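Local coordinates for protein multicopper oxidase (Uncultured bacterium, PDB 4E9X) that probably oxidises substrates at a mononuclear copper site and passes the electrons to a copper cluster that reduces dioxygen to water, at residues I270-Y275 against Y284-K289; D22-G27 against V151-G156. All coordinates share one frame; numbering follows the deposited sequence.

How the contacts relate
After strand 3-18 the chain folds back as strand 21-28, antiparallel to it, which carries residues 22-27. It then runs through 123 residues before the loop at 151-156 returns to that strand as contact 2. This closes a long loop that joins the first cupredoxin-like part of the chain to the beginning of the second. Contact 1 forms later, where the tail after strand 270-275 turns back within eight residues. The two closures therefore follow in series and neither nest nor cross. Their centres lie 29 Å apart, with nearest atoms about 15 Å apart: contact 2 ties the two cupredoxin-like parts together, and contact 1 folds the loop at 284-289 onto strand 270-275 of the second.

Contact 1 of 2, residues I270-Y275 against Y284-K289; sequences ITVIEY and YVWKDK
Val272 and Trp286 mark the closest backbone approach, with CA atoms 9.0 Å apart, so the two backbones stay apart and side chains of the loop at 284-289, with one water, span the gap to strand 270-275. The strand belongs to a sheet of the second cupredoxin-like β-sandwich, between strands 181-183 and 248-253. The loop consists of two overlapping turns, type I from Tyr284 to Lys287 and type II from Trp286 to Lys289.

Two rings reach from these turns to the strand. Tyr284 meets Val272 tip to tip, its OH lying 3.5 Å from Val272 CG1. CG of Tyr284 stands anti to the backbone N (chi1 176°), and the ring beyond it ends with OH at the strand. Trp286 slides past Val272 in the opposite sense, bringing its benzo-ring CZ3 to 3.8 Å from Val272 CG2; CH2 continues to the backbone at Thr271 CA, 4.1 Å away. Trp286 NE1 is bound to Pro176 O, and Lys289 CE rests over one face of the indole. On the Tyr284 ring, the backbone N of Trp286 stands 3.5 Å above the plane, over the centre.

The polar centre is Glu274, whose extended chain brings its carboxylate to the phenol at the ring edge, with the two planes 63° apart. OE1 faces Arg182 in a salt bridge, a buried charge pairing that probably helps keep the carboxylate ionised. Val78 and Gly77 of the second subunit pack against Val272 and Tyr284, placing the contact beside a subunit interface. Tyr284 OH donates to the anti lone pair of Glu274 OE2 at 2.6 Å, and a water donates both to OE2 (2.7 Å) and to Trp286 O (2.8 Å).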
loop_
_atom_site.group_PDB
_atom_site.type_symbol
_atom_site.label_atom_id
_atom_site.label_comp_id
_atom_site.label_asym_id
_atom_site.label_seq_id
_atom_site.Cartn_x
_atom_site.Cartn_y
_atom_site.Cartn_z
ATOM N N ILE A 270 5.711 -11.368 13.972
ATOM C CA ILE A 270 5.640 -10.760 15.295
ATOM C C ILE A 270 6.978 -10.962 16.018
ATOM O O ILE A 270 7.439 -12.112 16.061
ATOM C CB ILE A 270 4.532 -11.404 16.149
ATOM C CG1 ILE A 270 3.162 -11.349 15.499
ATOM C CG2 ILE A 270 4.550 -10.798 17.567
ATOM C CD1 ILE A 270 2.083 -12.146 16.219
ATOM N N THR A 271 7.535 -9.912 16.601
ATOM C CA THR A 271 8.614 -10.042 17.549
ATOM C C THR A 271 8.248 -9.209 18.776
ATOM O O THR A 271 7.140 -8.627 18.827
ATOM C CB THR A 271 9.965 -9.651 16.923
ATOM O OG1 THR A 271 11.001 -9.858 17.926
ATOM C CG2 THR A 271 10.005 -8.207 16.475
ATOM N N VAL A 272 9.135 -9.196 19.765
ATOM C CA VAL A 272 8.952 -8.349 20.960
ATOM C C VAL A 272 10.264 -7.618 21.166
ATOM O O VAL A 272 11.355 -8.260 21.145
ATOM C CB VAL A 272 8.644 -9.210 22.189
ATOM C CG1 VAL A 272 8.475 -8.372 23.443
ATOM C CG2 VAL A 272 7.413 -10.052 21.943
ATOM N N ILE A 273 10.189 -6.302 21.336
ATOM C CA ILE A 273 11.340 -5.515 21.808
ATOM C C ILE A 273 11.402 -5.785 23.293
ATOM O O ILE A 273 10.547 -5.277 24.054
ATOM C CB ILE A 273 11.165 -4.036 21.495
ATOM C CG1 ILE A 273 10.961 -3.852 19.951
ATOM C CG2 ILE A 273 12.352 -3.279 22.025
ATOM C CD1 ILE A 273 10.398 -2.486 19.619
ATOM N N GLU A 274 12.385 -6.584 23.708
ATOM C CA GLU A 274 12.557 -6.982 25.110
ATOM C C GLU A 274 13.693 -6.169 25.678
ATOM O O GLU A 274 14.847 -6.309 25.232
ATOM C CB GLU A 274 12.969 -8.445 25.181
ATOM C CG GLU A 274 11.841 -9.461 24.857
ATOM C CD GLU A 274 12.348 -10.872 25.006
ATOM O OE1 GLU A 274 13.571 -11.104 25.200
ATOM O OE2 GLU A 274 11.517 -11.784 24.881
ATOM N N TYR A 275 13.406 -5.337 26.678
ATOM C CA TYR A 275 14.518 -4.624 27.318
ATOM C C TYR A 275 15.138 -5.472 28.438
ATOM O O TYR A 275 14.421 -6.105 29.255
ATOM C CB TYR A 275 14.087 -3.303 27.928
ATOM C CG TYR A 275 13.838 -2.129 26.976
ATOM C CD1 TYR A 275 12.753 -2.123 26.073
ATOM C CD2 TYR A 275 14.660 -1.031 27.038
ATOM C CE1 TYR A 275 12.569 -1.017 25.241
ATOM C CE2 TYR A 275 14.470 0.080 26.264
ATOM C CZ TYR A 275 13.420 0.082 25.346
ATOM O OH TYR A 275 13.219 1.205 24.599
ATOM N N TYR A 284 4.772 -14.675 30.825
ATOM C CA TYR A 284 5.282 -14.118 29.553
ATOM C C TYR A 284 5.462 -15.210 28.527
ATOM O O TYR A 284 6.115 -16.236 28.771
ATOM C CB TYR A 284 6.616 -13.375 29.802
ATOM C CG TYR A 284 7.276 -12.854 28.535
ATOM C CD1 TYR A 284 6.504 -12.161 27.581
ATOM C CD2 TYR A 284 8.632 -13.023 28.254
ATOM C CE1 TYR A 284 7.095 -11.686 26.443
ATOM C CE2 TYR A 284 9.219 -12.554 27.108
ATOM C CZ TYR A 284 8.423 -11.878 26.185
ATOM O OH TYR A 284 8.993 -11.390 25.033
ATOM N N VAL A 285 4.921 -14.987 27.337
ATOM C CA VAL A 285 4.937 -16.013 26.298
ATOM C C VAL A 285 6.354 -16.503 25.967
ATOM O O VAL A 285 6.555 -17.686 25.672
ATOM C CB VAL A 285 4.202 -15.529 25.028
ATOM C CG1 VAL A 285 4.964 -14.374 24.352
ATOM C CG2 VAL A 285 4.027 -16.614 23.975
ATOM N N TRP A 286 7.329 -15.636 26.059
ATOM C CA TRP A 286 8.700 -16.001 25.658
ATOM C C TRP A 286 9.617 -16.126 26.845
ATOM O O TRP A 286 10.858 -16.007 26.718
ATOM C CB TRP A 286 9.154 -15.011 24.591
ATOM C CG TRP A 286 8.907 -15.456 23.173
ATOM C CD1 TRP A 286 8.469 -16.651 22.720
ATOM C CD2 TRP A 286 9.121 -14.630 22.008
ATOM N NE1 TRP A 286 8.375 -16.681 21.320
ATOM C CE2 TRP A 286 8.772 -15.432 20.876
ATOM C CE3 TRP A 286 9.540 -13.302 21.834
ATOM C CZ2 TRP A 286 8.867 -14.918 19.569
ATOM C CZ3 TRP A 286 9.639 -12.813 20.534
ATOM C CH2 TRP A 286 9.309 -13.605 19.426
ATOM N N LYS A 287 9.078 -16.411 28.026
ATOM C CA LYS A 287 9.966 -16.684 29.167
ATOM C C LYS A 287 10.851 -17.891 28.863
ATOM O O LYS A 287 10.394 -18.888 28.294
ATOM C CB LYS A 287 9.111 -16.910 30.418
ATOM C CG LYS A 287 9.909 -17.414 31.614
ATOM C CD LYS A 287 8.977 -17.883 32.714
ATOM C CE LYS A 287 9.816 -18.517 33.810
ATOM N NZ LYS A 287 11.077 -17.758 34.096
ATOM N N ASP A 288 12.132 -17.888 29.156
ATOM C CA ASP A 288 12.897 -19.110 28.757
ATOM C C ASP A 288 12.940 -19.493 27.288
ATOM O O ASP A 288 13.191 -20.623 26.828
ATOM C CB ASP A 288 12.409 -20.375 29.515
ATOM C CG ASP A 288 12.590 -20.194 30.998
ATOM O OD1 ASP A 288 13.681 -19.707 31.390
ATOM O OD2 ASP A 288 11.659 -20.543 31.751
ATOM N N LYS A 289 12.725 -18.554 26.393
ATOM C CA LYS A 289 12.957 -18.758 24.938
ATOM C C LYS A 289 14.317 -19.309 24.643
ATOM O O LYS A 289 15.302 -18.854 25.237
ATOM C CB LYS A 289 12.820 -17.370 24.319
ATOM C CG LYS A 289 13.004 -17.276 22.813
ATOM C CD LYS A 289 12.014 -18.207 22.052
ATOM C CE LYS A 289 11.835 -17.617 20.677
ATOM N NZ LYS A 289 10.950 -18.490 19.857
HETATM O O HOH W 1 12.693 -13.997 25.884
#

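Contact 2 of 2, residues D22-G27 against V151-G156; sequences DYKVFG and VADKYG
Tyr155 fills the hollow between Lys24 and Phe26, its ring inserted like a wedge against strand 21-28. One face lies on Phe26 in an offset stack, with ring centroids 4.1 Å apart and planes at 13°; the closest pair is Phe26 CZ and Tyr155 CD1 at 3.3 Å. The opposite face receives Lys24 CB, a CH-pi contact 4.0 Å from the Tyr155 centroid. At the rim, Tyr155 OH donates to Val25 O at 2.6 Å, coming from above the carbonyl plane, 44° out of it.

A second bump, Ala152, sits on Tyr23. Its CA is 3.7 Å from the Tyr23 ring centroid, nearly along the ring normal, while its CB leans toward CD1. Tyr23 OH is hydrogen-bonded to Glu148 O, which helps to hold the far end of that ring. Beside Ala152, Lys24 N donates to Ala152 O at 2.9 Å, nearly straight, so the loop is gripped by the strand's backbone as well as by its rings. Lys24 bends at its end (chi4 -9°), and its NZ forms a salt bridge with Asp153 OD1 at 3.1 Å.

The other surroundings of Phe26 include His57, His112 and Met118, three ligands of a copper ion. The stack thus places Tyr155 of the second cupredoxin-like part behind Phe26, which itself packs on ligands of this copper ion.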
loop_
_atom_site.group_PDB
_atom_site.type_symbol
_atom_site.label_atom_id
_atom_site.label_comp_id
_atom_site.label_asym_id
_atom_site.label_seq_id
_atom_site.Cartn_x
_atom_site.Cartn_y
_atom_site.Cartn_z
ATOM N N ASP A 22 6.461 -27.182 7.459
ATOM C CA ASP A 22 7.773 -27.383 6.839
ATOM C C ASP A 22 7.665 -27.021 5.363
ATOM O O ASP A 22 6.659 -27.398 4.752
ATOM C CB ASP A 22 8.162 -28.860 6.988
ATOM C CG ASP A 22 8.332 -29.112 8.494
ATOM O OD1 ASP A 22 8.962 -28.304 9.181
ATOM O OD2 ASP A 22 7.774 -30.130 8.972
ATOM N N TYR A 23 8.621 -26.336 4.787
ATOM C CA TYR A 23 8.444 -25.771 3.452
ATOM C C TYR A 23 9.672 -26.074 2.607
ATOM O O TYR A 23 10.799 -25.813 3.038
ATOM C CB TYR A 23 8.201 -24.258 3.587
ATOM C CG TYR A 23 7.240 -23.721 2.540
ATOM C CD1 TYR A 23 5.891 -23.550 2.881
ATOM C CD2 TYR A 23 7.609 -23.372 1.252
ATOM C CE1 TYR A 23 4.931 -23.076 2.012
ATOM C CE2 TYR A 23 6.660 -22.893 0.345
ATOM C CZ TYR A 23 5.351 -22.752 0.719
ATOM O OH TYR A 23 4.427 -22.239 -0.192
ATOM N N LYS A 24 9.497 -26.621 1.415
ATOM C CA LYS A 24 10.586 -26.840 0.463
ATOM C C LYS A 24 10.955 -25.522 -0.191
ATOM O O LYS A 24 10.105 -24.815 -0.744
ATOM C CB LYS A 24 10.199 -27.856 -0.610
ATOM C CG LYS A 24 10.044 -29.288 -0.093
ATOM C CD LYS A 24 10.085 -30.226 -1.285
ATOM C CE LYS A 24 10.285 -31.681 -0.966
ATOM N NZ LYS A 24 10.628 -32.187 0.355
ATOM N N VAL A 25 12.228 -25.173 -0.121
ATOM C CA VAL A 25 12.715 -23.900 -0.584
ATOM C C VAL A 25 13.969 -24.110 -1.434
ATOM O O VAL A 25 14.570 -25.188 -1.435
ATOM C CB VAL A 25 13.023 -22.912 0.557
ATOM C CG1 VAL A 25 11.669 -22.586 1.290
ATOM C CG2 VAL A 25 14.090 -23.413 1.504
ATOM N N PHE A 26 14.380 -23.098 -2.177
ATOM C CA PHE A 26 15.651 -23.064 -2.870
ATOM C C PHE A 26 16.546 -22.057 -2.141
ATOM O O PHE A 26 16.568 -20.886 -2.459
ATOM C CB PHE A 26 15.458 -22.663 -4.332
ATOM C CG PHE A 26 14.667 -23.654 -5.172
ATOM C CD1 PHE A 26 15.071 -24.971 -5.330
ATOM C CD2 PHE A 26 13.507 -23.217 -5.809
ATOM C CE1 PHE A 26 14.358 -25.858 -6.140
ATOM C CE2 PHE A 26 12.788 -24.099 -6.614
ATOM C CZ PHE A 26 13.242 -25.404 -6.779
ATOM N N GLY A 27 17.253 -22.537 -1.128
ATOM C CA GLY A 27 17.964 -21.599 -0.247
ATOM C C GLY A 27 19.345 -21.319 -0.766
ATOM O O GLY A 27 20.145 -22.224 -1.057
ATOM N N VAL A 151 1.306 -25.551 -1.368
ATOM C CA VAL A 151 2.439 -25.939 -2.244
ATOM C C VAL A 151 3.719 -26.106 -1.461
ATOM O O VAL A 151 4.823 -26.082 -2.058
ATOM C CB VAL A 151 2.615 -24.933 -3.398
ATOM C CG1 VAL A 151 1.290 -24.946 -4.159
ATOM C CG2 VAL A 151 3.027 -23.518 -2.945
ATOM N N ALA A 152 3.629 -26.299 -0.153
ATOM C CA ALA A 152 4.844 -26.444 0.644
ATOM C C ALA A 152 5.762 -27.548 0.162
ATOM O O ALA A 152 7.000 -27.456 0.290
ATOM C CB ALA A 152 4.469 -26.702 2.120
ATOM N N ASP A 153 5.178 -28.642 -0.302
ATOM C CA ASP A 153 5.982 -29.869 -0.503
ATOM C C ASP A 153 6.273 -30.105 -1.980
ATOM O O ASP A 153 6.663 -31.238 -2.330
ATOM C CB ASP A 153 5.321 -31.143 0.014
ATOM C CG ASP A 153 6.234 -32.351 0.213
ATOM O OD1 ASP A 153 7.486 -32.236 0.242
ATOM O OD2 ASP A 153 5.701 -33.502 0.346
ATOM N N LYS A 154 6.042 -29.113 -2.862
ATOM C CA LYS A 154 6.160 -29.418 -4.295
ATOM C C LYS A 154 6.609 -28.206 -5.076
ATOM O O LYS A 154 5.916 -27.259 -5.419
ATOM C CB LYS A 154 4.811 -29.956 -4.809
ATOM C CG LYS A 154 3.706 -28.902 -4.650
ATOM C CD LYS A 154 2.520 -29.434 -3.871
ATOM C CE LYS A 154 1.342 -29.611 -4.833
ATOM N NZ LYS A 154 0.555 -30.869 -4.586
ATOM N N TYR A 155 7.887 -28.274 -5.377
ATOM C CA TYR A 155 8.468 -27.304 -6.271
ATOM C C TYR A 155 7.739 -27.289 -7.613
ATOM O O TYR A 155 7.211 -28.326 -8.101
ATOM C CB TYR A 155 9.925 -27.728 -6.484
ATOM C CG TYR A 155 10.905 -27.616 -5.337
ATOM C CD1 TYR A 155 11.047 -26.479 -4.570
ATOM C CD2 TYR A 155 11.740 -28.696 -5.006
ATOM C CE1 TYR A 155 11.968 -26.485 -3.559
ATOM C CE2 TYR A 155 12.659 -28.715 -4.000
ATOM C CZ TYR A 155 12.782 -27.563 -3.255
ATOM O OH TYR A 155 13.693 -27.521 -2.215
ATOM N N GLY A 156 7.713 -26.116 -8.263
ATOM C CA GLY A 156 7.061 -25.985 -9.539
ATOM C C GLY A 156 5.674 -25.412 -9.536
ATOM O O GLY A 156 5.130 -25.168 -10.631
#